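PDB 2A2L: uncharacterized protein from Klebsiella pneumoniae, which is of unknown function but belongs to the HbpS-like family and may bind or degrade haem. Local coordinates for the interface of chains A and B. Numbering follows the deposited sequence. Chains: chain A/B, unknown.

The interface of chains A and B. Residues chain A 95, 99; chain B 95, 99.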
ATOM      1  N   LEU A  95     -10.108   4.336  10.514  1.00 19.24           N
ATOM      2  CA  LEU A  95      -8.737   4.324  10.046  1.00 19.28           C
ATOM      3  C   LEU A  95      -8.133   2.928  10.058  1.00 19.25           C
ATOM      4  O   LEU A  95      -7.121   2.672   9.419  1.00 19.23           O
ATOM      5  CB  LEU A  95      -7.897   5.298  10.857  1.00 19.25           C
ATOM      6  CG  LEU A  95      -8.319   6.749  10.599  1.00 19.41           C
ATOM      7  CD1 LEU A  95      -7.642   7.665  11.588  1.00 32.36           C
ATOM      8  CD2 LEU A  95      -7.958   7.166   9.172  1.00 19.61           C
ATOM      9  N   GLN A  99      -8.751   0.999   6.074  1.00 20.10           N
ATOM     10  CA  GLN A  99      -9.930   1.829   5.841  1.00 20.22           C
ATOM     11  C   GLN A  99     -11.092   1.097   5.139  1.00 20.29           C
ATOM     12  O   GLN A  99     -11.827   1.695   4.365  1.00 20.46           O
ATOM     13  CB  GLN A  99      -9.552   3.139   5.148  1.00 20.16           C
ATOM     14  CG  GLN A  99      -8.481   3.983   5.901  1.00 20.34           C
ATOM     15  CD  GLN A  99      -7.005   3.484   5.759  1.00 24.42           C
ATOM     16  OE1 GLN A  99      -6.526   3.125   4.665  1.00  6.51           O
ATOM     17  NE2 GLN A  99      -6.294   3.470   6.880  1.00 12.40           N
TER
ATOM     18  N   LEU B  95      -3.244   9.422  11.512  1.00 18.27           N
ATOM     19  CA  LEU B  95      -2.897   9.160  10.134  1.00 18.29           C
ATOM     20  C   LEU B  95      -1.436   8.805   9.858  1.00 18.34           C
ATOM     21  O   LEU B  95      -1.129   8.385   8.742  1.00 18.31           O
ATOM     22  CB  LEU B  95      -3.256  10.368   9.272  1.00 18.34           C
ATOM     23  CG  LEU B  95      -4.656  10.963   9.434  1.00 18.37           C
ATOM     24  CD1 LEU B  95      -4.712  12.271   8.708  1.00 18.30           C
ATOM     25  CD2 LEU B  95      -5.742  10.012   8.910  1.00 19.82           C
ATOM     26  N   GLN B  99      -1.218   4.276   9.556  1.00 19.12           N
ATOM     27  CA  GLN B  99      -2.448   4.183  10.371  1.00 19.25           C
ATOM     28  C   GLN B  99      -2.413   3.079  11.400  1.00 19.36           C
ATOM     29  O   GLN B  99      -3.447   2.476  11.719  1.00 19.48           O
ATOM     30  CB  GLN B  99      -3.715   4.073   9.508  1.00 19.26           C
ATOM     31  CG  GLN B  99      -3.991   5.267   8.607  1.00 19.24           C
ATOM     32  CD  GLN B  99      -3.199   5.198   7.335  1.00 18.59           C
ATOM     33  OE1 GLN B  99      -3.059   4.132   6.741  1.00 36.06           O
ATOM     34  NE2 GLN B  99      -2.657   6.325   6.912  1.00 29.22           N
TER
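A bend at chi2, near 80° in both A:Gln99 and B:Gln99, folds each glutamine side chain over, turning the amide back toward the carbonyl of A:Leu95 or B:Leu95 in its own chain while bringing it up to the partner glutamine. The pair illustrates how one amide can hold its own turn, as A:Gln99 does, and still meet a neighbour. In chain A, NE2 of A:Gln99 gives a hydrogen bond to the backbone O of A:Leu95 at 2.8 Å, approaching from outside the carbonyl plane by 29°. The counterpart in chain B, from NE2 of B:Gln99 to O of B:Leu95, is longer at 3.2 Å and weak.

Across the interface the two glutamine side chains run at about a right angle, their amide planes 88° apart. NE2 of A:Gln99 lies 3.3 Å from OE1 of B:Gln99, a weak hydrogen bond, and also rests 3.4 Å from the aliphatic CG of B:Gln99. The same nitrogen thus serves its own backbone and the other chain, which probably limits rotation of the A:Gln99 amide.

Beside the amides, the leucines meet through methyl groups: CD2 of A:Leu95 touches CD2 of B:Leu95 at 3.6 Å.

Matching short 3-10 turns, 93-95 and 97-99, supply both sides, although the interface as a whole is not an exact two-fold. The small patch, 114 Å² in all, contributes modestly to joining two copies within the deposited assembly of eight, whose biological relevance the structure alone does not show.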